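Local structure of sulfite dehydrogenase (Paracoccus pantotrophus, 2XTS) at residues A[74-80]-A[224-228]; A[145-151]-A[193-199]. The protein oxidises protein-bound sulfane sulfur as the molybdenum-cofactor subunit of the SoxCD sulfane dehydrogenase, working with a heme c cytochrome in the bacterial Sox sulfur-oxidation system. All blocks are in the same frame, centred on the assembly; numbering follows the deposited sequence. Where two conformers were deposited one is given.

Contact 1 of 2, residues A[74-80]-A[224-228]; sequences RHHSGAI and VKWVR. With MTE (phosphonic acidmono-(2-amino-5,6-dimercapto-4-oxo-3,7,8a,9,10,10a-hexahydro-4H-8-oxa-1,3,9,10-tetraaza-anthracen-7-ylmethyl)ester), chain E; 2MO (molybdenum (IV)oxide), chain F; HEC (heme c), chain K.
The two segments form part of the molybdopterin pocket, and 74-80 also reaches the heme. Arg74 and His75 are extended; the chain then turns through His76 and Ser77 to Gly78, whose phi is 83°. Segment 224-228 is extended at Lys225, bends at Trp226 (phi/psi 53/45) and enters a strand at Val227. His75 and Lys225 have CA atoms 9.1 Å apart, so the Lys225 and Trp226 side chains span the gap, meeting backbone as well as side chains of 74-80. Lys225 NZ donates to Arg74 O (2.9 Å) and to MTE O2P (2.7 Å); Arg74 N binds the same O2P at 3.0 Å. The phosphate oxygen thus ties both segments together. The Lys225 backbone reads the pterin edge: its N donates to MTE N1 (2.9 Å), and its O accepts from MTE N2 (2.9 Å). This is the cofactor-binding domain of the sulfite oxidase family. At the dithiolene end, MTE S1' and S2' each bind 2MO MO at 2.4 Å, and Arg74 NE donates to 2MO OT2 (3.1 Å). His76 ND1 binds a heme propionate oxygen, HEC O2D, at 3.2 Å, so residues two apart in one segment, Arg74 and His76, contact the molybdenum group and the heme. Trp226 (chi1 -43°) lies against 78-80. Ile80 CG1 sits over its five-membered ring, 3.5 Å from the centroid, a CH-pi contact. Ala79 CA is 3.8 Å from Trp226 CZ2. Trp226 NE1 is hydrogen-bonded to Lys205 O.

Contact 2 of 2, residues A[145-151]-A[193-199]; sequences NMEYVGV and MLAFFAN
This is an antiparallel strand pair with a classic beta bulge, buried in the molybdopterin-binding domain. Strand 143-152 lies between strands 112-119 and 193-198 in an antiparallel sheet. The paired segments are strongly twisted: their axes come within 4.5 Å, with 125° between the N-to-C directions. Tyr148 pairs with Ala198 at a non-hydrogen-bonded position, and Val149 with Phe197 at a hydrogen-bonded one. The register then shifts by one, so that Gly150 faces Ala195 and Val151 faces Leu194. Phe196, with phi/psi -115/-24, departs from extended geometry, which lets its N and that of Phe197 both point at Val149 O (3.0 and 3.1 Å), the bulge's shared acceptor; Val149 N donates to Phe197 O (3.0 Å). Val151 N to Leu194 O and Leu194 N to Val151 O are both 2.9 Å. Gly150 is extended (-177/-150), with CA 3.2 Å from Leu194 O; a CB there would clash with that oxygen. Val149, Val151, Leu194 and Phe197 point to one face, Tyr148 and Ala198 to the other. Tyr148 (chi1 -68°) places CD1 3.8 Å from Ala195 CB and CE1 3.7 Å from Ala198 CB. Val149 and Phe197 pack on Glu62 of the second subunit. Asn199 leaves the strand with phi/psi 53/48. Its N donates to Glu147 O (2.8 Å), and its side-chain OD1 accepts from Glu147 N at 2.9 Å.

Both contacts lie in the molybdopterin-binding domain, with centres about 16 Å apart. Along the chain the order is 74-80, 145-151, 193-199, 224-228, so contact 1 brackets contact 2. They belong to different sheets: 145-151 and 193-199 are in one antiparallel sheet, while 224-228 leads into strand 227-233 of a mixed sheet. The two meet where Val227 CG2 packs on Leu194 CD1 at 4.2 Å. Contact 1 holds the cofactor directly. Contact 2 is part of the neighbouring sheet, with the Tyr148 side chain about 6 Å from MTE. Both also touch the second subunit, so this domain contributes to the interface between the two copies.

Contact 1 of 2, residues A[74-80]-A[224-228]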
loop_
_atom_site.group_PDB
_atom_site.type_symbol
_atom_site.label_atom_id
_atom_site.label_comp_id
_atom_site.label_asym_id
_atom_site.label_seq_id
_atom_site.Cartn_x
_atom_site.Cartn_y
_atom_site.Cartn_z
ATOM N N ARG A 74 -10.257 14.705 2.751
ATOM C CA ARG A 74 -11.199 15.822 2.578
ATOM C C ARG A 74 -12.441 15.488 3.399
ATOM O O ARG A 74 -13.095 14.471 3.157
ATOM C CB ARG A 74 -11.542 16.081 1.106
ATOM C CG ARG A 74 -11.971 17.509 0.792
ATOM C CD ARG A 74 -13.283 17.918 1.398
ATOM N NE ARG A 74 -13.774 19.093 0.673
ATOM C CZ ARG A 74 -14.333 20.160 1.223
ATOM N NH1 ARG A 74 -14.503 20.263 2.543
ATOM N NH2 ARG A 74 -14.702 21.157 0.419
ATOM N N HIS A 75 -12.742 16.333 4.376
ATOM C CA HIS A 75 -13.936 16.196 5.224
ATOM C C HIS A 75 -14.759 17.465 5.179
ATOM O O HIS A 75 -14.241 18.534 4.873
ATOM C CB HIS A 75 -13.563 15.962 6.700
ATOM C CG HIS A 75 -12.498 14.956 6.877
ATOM N ND1 HIS A 75 -11.339 15.143 7.612
ATOM C CD2 HIS A 75 -12.407 13.737 6.311
ATOM C CE1 HIS A 75 -10.600 14.045 7.519
ATOM N NE2 HIS A 75 -11.235 13.178 6.742
ATOM N N HIS A 76 -16.029 17.338 5.541
ATOM C CA HIS A 76 -16.909 18.497 5.692
ATOM C C HIS A 76 -17.398 18.695 7.132
ATOM O O HIS A 76 -17.806 19.802 7.477
ATOM C CB HIS A 76 -18.103 18.444 4.730
ATOM C CG HIS A 76 -17.723 18.474 3.280
ATOM N ND1 HIS A 76 -17.913 19.547 2.433
ATOM C CD2 HIS A 76 -17.154 17.502 2.529
ATOM C CE1 HIS A 76 -17.463 19.218 1.225
ATOM N NE2 HIS A 76 -16.998 17.989 1.268
ATOM N N SER A 77 -17.325 17.653 7.974
ATOM C CA SER A 77 -17.597 17.791 9.414
ATOM C C SER A 77 -16.611 16.949 10.212
ATOM O O SER A 77 -16.920 16.487 11.297
ATOM C CB SER A 77 -19.034 17.464 9.794
ATOM O OG SER A 77 -19.377 16.125 9.489
ATOM N N GLY A 78 -15.397 16.805 9.670
ATOM C CA GLY A 78 -14.298 16.072 10.309
ATOM C C GLY A 78 -14.351 14.562 10.076
ATOM O O GLY A 78 -15.306 14.031 9.522
ATOM N N ALA A 79 -13.294 13.881 10.499
ATOM C CA ALA A 79 -13.164 12.445 10.359
ATOM C C ALA A 79 -13.805 11.801 11.572
ATOM O O ALA A 79 -13.304 11.950 12.682
ATOM C CB ALA A 79 -11.687 12.062 10.277
ATOM N N ILE A 80 -14.891 11.064 11.368
ATOM C CA ILE A 80 -15.629 10.480 12.495
ATOM C C ILE A 80 -15.174 9.070 12.808
ATOM O O ILE A 80 -14.653 8.359 11.954
ATOM C CB ILE A 80 -17.159 10.476 12.227
ATOM C CG1 ILE A 80 -17.507 9.683 10.962
ATOM C CG2 ILE A 80 -17.670 11.921 12.126
ATOM C CD1 ILE A 80 -18.991 9.298 10.857
ATOM N N VAL A 224 -18.568 8.740 -1.227
ATOM C CA VAL A 224 -19.157 8.997 0.078
ATOM C C VAL A 224 -18.508 8.072 1.131
ATOM O O VAL A 224 -18.504 6.846 0.983
ATOM C CB VAL A 224 -20.695 8.828 0.038
ATOM C CG1 VAL A 224 -21.288 9.039 1.431
ATOM C CG2 VAL A 224 -21.327 9.779 -0.955
ATOM N N LYS A 225 -17.989 8.682 2.188
ATOM C CA LYS A 225 -17.347 7.972 3.287
ATOM C C LYS A 225 -18.334 7.696 4.420
ATOM O O LYS A 225 -19.332 8.400 4.601
ATOM C CB LYS A 225 -16.169 8.809 3.797
ATOM C CG LYS A 225 -15.026 8.881 2.844
ATOM C CD LYS A 225 -13.818 9.648 3.379
ATOM C CE LYS A 225 -14.045 11.133 3.551
ATOM N NZ LYS A 225 -12.848 11.749 4.163
ATOM N N TRP A 226 -18.033 6.660 5.195
ATOM C CA TRP A 226 -18.875 6.264 6.329
ATOM C C TRP A 226 -20.311 6.089 5.844
ATOM O O TRP A 226 -21.257 6.553 6.468
ATOM C CB TRP A 226 -18.791 7.279 7.505
ATOM C CG TRP A 226 -17.399 7.765 7.806
ATOM C CD1 TRP A 226 -16.436 7.054 8.452
ATOM C CD2 TRP A 226 -16.826 9.039 7.515
ATOM N NE1 TRP A 226 -15.291 7.796 8.566
ATOM C CE2 TRP A 226 -15.503 9.013 7.987
ATOM C CE3 TRP A 226 -17.301 10.207 6.929
ATOM C CZ2 TRP A 226 -14.639 10.088 7.835
ATOM C CZ3 TRP A 226 -16.452 11.280 6.800
ATOM C CH2 TRP A 226 -15.125 11.213 7.231
ATOM N N VAL A 227 -20.477 5.418 4.699
ATOM C CA VAL A 227 -21.760 5.425 4.004
ATOM C C VAL A 227 -22.841 4.761 4.851
ATOM O O VAL A 227 -22.656 3.647 5.329
ATOM C CB VAL A 227 -21.689 4.779 2.604
ATOM C CG1 VAL A 227 -22.808 5.329 1.713
ATOM C CG2 VAL A 227 -20.426 5.094 1.921
ATOM N N ARG A 228 -23.953 5.459 5.048
ATOM C CA ARG A 228 -25.037 4.938 5.887
ATOM C C ARG A 228 -26.334 4.620 5.174
ATOM O O ARG A 228 -27.139 3.824 5.673
ATOM C CB ARG A 228 -25.343 5.903 7.044
ATOM C CG ARG A 228 -26.289 7.023 6.711
ATOM C CD ARG A 228 -26.688 7.767 7.940
ATOM N NE ARG A 228 -27.763 8.717 7.661
ATOM C CZ ARG A 228 -28.308 9.521 8.566
ATOM N NH1 ARG A 228 -27.838 9.563 9.814
ATOM N NH2 ARG A 228 -29.324 10.296 8.218
HETATM N N1 MTE E . -17.950 11.538 2.524
HETATM C C2 MTE E . -18.516 12.051 3.611
HETATM N N2 MTE E . -19.409 11.301 4.293
HETATM N N3 MTE E . -18.210 13.281 4.066
HETATM C C4 MTE E . -17.314 14.094 3.435
HETATM O O4 MTE E . -17.076 15.216 3.928
HETATM N N5 MTE E . -15.817 14.355 1.437
HETATM C C6 MTE E . -15.796 13.929 0.057
HETATM C C7 MTE E . -15.619 12.433 -0.146
HETATM N N8 MTE E . -16.554 11.707 0.674
HETATM C C9 MTE E . -16.679 13.613 2.225
HETATM C C10 MTE E . -17.061 12.266 1.784
HETATM C "C1'" MTE E . -14.759 14.661 -0.776
HETATM S "S1'" MTE E . -15.071 16.317 -1.246
HETATM C "C2'" MTE E . -13.643 14.042 -1.231
HETATM S "S2'" MTE E . -12.556 14.803 -2.324
HETATM C "C3'" MTE E . -13.360 12.620 -0.799
HETATM O "O3'" MTE E . -14.279 12.098 0.175
HETATM C "C4'" MTE E . -11.986 12.536 -0.160
HETATM O "O4'" MTE E . -11.690 11.172 0.169
HETATM P P MTE E . -10.498 10.948 1.218
HETATM O O1P MTE E . -9.306 11.585 0.443
HETATM O O2P MTE E . -10.756 11.710 2.476
HETATM O O3P MTE E . -10.357 9.469 1.334
HETATM MO MO 2MO F . -13.587 16.830 -3.019
HETATM O OT1 2MO F . -14.405 16.500 -4.581
HETATM O OT2 2MO F . -13.911 18.643 -2.354
HETATM FE FE HEC K . -23.955 27.181 8.513
HETATM C CHA HEC K . -22.755 26.304 5.459
HETATM C CHB HEC K . -27.064 27.552 7.168
HETATM C CHC HEC K . -25.189 27.704 11.588
HETATM C CHD HEC K . -20.816 27.444 9.715
HETATM N NA HEC K . -24.755 26.971 6.677
HETATM C C1A HEC K . -24.064 26.655 5.530
HETATM C C2A HEC K . -24.959 26.717 4.397
HETATM C C3A HEC K . -26.159 27.067 4.882
HETATM C C4A HEC K . -26.042 27.226 6.314
HETATM C CMA HEC K . -27.484 27.268 4.115
HETATM C CAA HEC K . -24.553 26.432 2.927
HETATM C CBA HEC K . -23.897 27.655 2.285
HETATM C CGA HEC K . -23.576 27.450 0.834
HETATM O O1A HEC K . -23.255 26.333 0.424
HETATM O O2A HEC K . -23.707 28.468 0.115
HETATM N NB HEC K . -25.758 27.506 9.247
HETATM C C1B HEC K . -26.952 27.611 8.542
HETATM C C2B HEC K . -28.051 27.647 9.483
HETATM C C3B HEC K . -27.531 27.723 10.717
HETATM C C4B HEC K . -26.099 27.605 10.586
HETATM C CMB HEC K . -29.516 27.840 9.045
HETATM C CAB HEC K . -28.266 27.774 12.047
HETATM C CBB HEC K . -29.301 26.616 12.124
HETATM N NC HEC K . -23.126 27.517 10.326
HETATM C C1C HEC K . -23.823 27.753 11.471
HETATM C C2C HEC K . -22.889 27.993 12.543
HETATM C C3C HEC K . -21.659 27.912 12.018
HETATM C C4C HEC K . -21.808 27.664 10.610
HETATM C CMC HEC K . -23.286 28.258 14.011
HETATM C CAC HEC K . -20.275 28.137 12.626
HETATM C CBC HEC K . -19.922 27.543 13.942
HETATM N ND HEC K . -22.127 26.907 7.725
HETATM C C1D HEC K . -20.949 26.950 8.445
HETATM C C2D HEC K . -19.850 26.481 7.642
HETATM C C3D HEC K . -20.454 26.104 6.349
HETATM C C4D HEC K . -21.846 26.411 6.459
HETATM C CMD HEC K . -18.386 26.283 8.008
HETATM C CAD HEC K . -19.698 25.517 5.169
HETATM C CBD HEC K . -19.693 23.996 5.291
HETATM C CGD HEC K . -19.023 23.314 4.132
HETATM O O1D HEC K . -18.726 23.972 3.103
HETATM O O2D HEC K . -18.880 22.077 4.206
#

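Contact 2 of 2, residues A[145-151]-A[193-199]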
loop_
_atom_site.group_PDB
_atom_site.type_symbol
_atom_site.label_atom_id
_atom_site.label_comp_id
_atom_site.label_asym_id
_atom_site.label_seq_id
_atom_site.Cartn_x
_atom_site.Cartn_y
_atom_site.Cartn_z
ATOM N N ASN A 145 -4.545 6.769 -4.601
ATOM C CA ASN A 145 -4.756 5.625 -5.469
ATOM C C ASN A 145 -4.521 4.372 -4.675
ATOM O O ASN A 145 -3.436 4.126 -4.220
ATOM C CB ASN A 145 -3.794 5.720 -6.656
ATOM C CG ASN A 145 -4.023 4.673 -7.740
ATOM O OD1 ASN A 145 -3.251 3.692 -7.851
ATOM N ND2 ASN A 145 -4.985 4.887 -8.568
ATOM N N MET A 146 -5.570 3.602 -4.508
ATOM C CA MET A 146 -5.535 2.427 -3.655
ATOM C C MET A 146 -6.196 1.235 -4.344
ATOM O O MET A 146 -7.036 1.364 -5.242
ATOM C CB MET A 146 -6.243 2.689 -2.316
ATOM C CG MET A 146 -5.744 3.939 -1.646
ATOM S SD MET A 146 -6.350 4.056 0.046
ATOM C CE MET A 146 -5.704 5.667 0.491
ATOM N N GLU A 147 -5.793 0.049 -3.893
ATOM C CA GLU A 147 -6.446 -1.214 -4.243
ATOM C C GLU A 147 -7.603 -1.445 -3.282
ATOM O O GLU A 147 -7.366 -1.643 -2.095
ATOM C CB GLU A 147 -5.445 -2.358 -4.115
ATOM C CG GLU A 147 -6.024 -3.749 -4.393
ATOM C CD GLU A 147 -5.077 -4.868 -3.994
ATOM O OE1 GLU A 147 -4.821 -5.049 -2.793
ATOM O OE2 GLU A 147 -4.619 -5.610 -4.882
ATOM N N TYR A 148 -8.826 -1.471 -3.798
ATOM C CA TYR A 148 -10.029 -1.607 -2.962
ATOM C C TYR A 148 -10.606 -2.979 -3.082
ATOM O O TYR A 148 -10.628 -3.554 -4.179
ATOM C CB TYR A 148 -11.081 -0.577 -3.390
ATOM C CG TYR A 148 -10.673 0.832 -3.083
ATOM C CD1 TYR A 148 -10.805 1.336 -1.801
ATOM C CD2 TYR A 148 -10.187 1.677 -4.080
ATOM C CE1 TYR A 148 -10.418 2.632 -1.507
ATOM C CE2 TYR A 148 -9.805 2.969 -3.793
ATOM C CZ TYR A 148 -9.941 3.453 -2.507
ATOM O OH TYR A 148 -9.551 4.755 -2.215
ATOM N N VAL A 149 -11.108 -3.490 -1.962
ATOM C CA VAL A 149 -11.937 -4.686 -1.988
ATOM C C VAL A 149 -13.234 -4.374 -1.251
ATOM O O VAL A 149 -13.256 -3.738 -0.192
ATOM C CB VAL A 149 -11.221 -5.903 -1.354
ATOM C CG1 VAL A 149 -12.125 -7.153 -1.309
ATOM C CG2 VAL A 149 -9.948 -6.185 -2.114
ATOM N N GLY A 150 -14.330 -4.865 -1.815
ATOM C CA GLY A 150 -15.641 -4.675 -1.241
ATOM C C GLY A 150 -16.676 -5.396 -2.042
ATOM O O GLY A 150 -16.388 -6.447 -2.615
ATOM N N VAL A 151 -17.883 -4.848 -2.038
ATOM C CA VAL A 151 -19.023 -5.496 -2.657
ATOM C C VAL A 151 -19.622 -4.516 -3.670
ATOM O O VAL A 151 -19.814 -3.341 -3.352
ATOM C CB VAL A 151 -20.073 -5.878 -1.582
ATOM C CG1 VAL A 151 -21.346 -6.395 -2.215
ATOM C CG2 VAL A 151 -19.494 -6.860 -0.564
ATOM N N MET A 193 -18.645 0.501 -6.058
ATOM C CA MET A 193 -18.403 -0.485 -5.015
ATOM C C MET A 193 -18.604 0.145 -3.642
ATOM O O MET A 193 -18.287 1.322 -3.435
ATOM C CB MET A 193 -16.952 -0.997 -5.151
ATOM C CG MET A 193 -16.421 -1.874 -4.023
ATOM S SD MET A 193 -14.636 -2.007 -3.982
ATOM C CE MET A 193 -14.376 -2.710 -5.603
ATOM N N LEU A 194 -19.120 -0.641 -2.703
ATOM C CA LEU A 194 -18.993 -0.363 -1.284
ATOM C C LEU A 194 -17.725 -1.057 -0.809
ATOM O O LEU A 194 -17.681 -2.287 -0.691
ATOM C CB LEU A 194 -20.236 -0.849 -0.516
ATOM C CG LEU A 194 -20.277 -0.521 0.970
ATOM C CD1 LEU A 194 -20.465 0.983 1.184
ATOM C CD2 LEU A 194 -21.347 -1.351 1.676
ATOM N N ALA A 195 -16.701 -0.255 -0.544
ATOM C CA ALA A 195 -15.372 -0.765 -0.211
ATOM C C ALA A 195 -15.175 -0.817 1.280
ATOM O O ALA A 195 -15.552 0.095 1.995
ATOM C CB ALA A 195 -14.314 0.118 -0.825
ATOM N N PHE A 196 -14.565 -1.903 1.744
ATOM C CA PHE A 196 -14.174 -2.051 3.153
ATOM C C PHE A 196 -12.683 -2.130 3.343
ATOM O O PHE A 196 -12.188 -1.820 4.442
ATOM C CB PHE A 196 -14.725 -3.326 3.804
ATOM C CG PHE A 196 -16.060 -3.741 3.323
ATOM C CD1 PHE A 196 -17.147 -2.866 3.436
ATOM C CD2 PHE A 196 -16.264 -5.000 2.776
ATOM C CE1 PHE A 196 -18.399 -3.240 2.979
ATOM C CE2 PHE A 196 -17.519 -5.379 2.326
ATOM C CZ PHE A 196 -18.585 -4.497 2.428
ATOM N N PHE A 197 -11.965 -2.537 2.312
ATOM C CA PHE A 197 -10.503 -2.666 2.408
ATOM C C PHE A 197 -9.853 -1.756 1.385
ATOM O O PHE A 197 -10.365 -1.601 0.286
ATOM C CB PHE A 197 -10.078 -4.103 2.097
ATOM C CG PHE A 197 -10.613 -5.116 3.030
ATOM C CD1 PHE A 197 -9.953 -5.461 4.203
ATOM C CD2 PHE A 197 -11.786 -5.756 2.722
ATOM C CE1 PHE A 197 -10.491 -6.437 5.046
ATOM C CE2 PHE A 197 -12.314 -6.714 3.571
ATOM C CZ PHE A 197 -11.657 -7.058 4.715
ATOM N N ALA A 198 -8.739 -1.150 1.773
ATOM C CA ALA A 198 -7.954 -0.282 0.892
ATOM C C ALA A 198 -6.494 -0.585 1.161
ATOM O O ALA A 198 -6.021 -0.494 2.296
ATOM C CB ALA A 198 -8.267 1.170 1.143
ATOM N N ASN A 199 -5.774 -0.979 0.123
ATOM C CA ASN A 199 -4.367 -1.371 0.184
ATOM C C ASN A 199 -4.176 -2.445 1.268
ATOM O O ASN A 199 -3.303 -2.335 2.135
ATOM C CB ASN A 199 -3.481 -0.151 0.412
ATOM C CG ASN A 199 -3.353 0.715 -0.810
ATOM O OD1 ASN A 199 -3.685 0.316 -1.930
ATOM N ND2 ASN A 199 -2.865 1.926 -0.607
#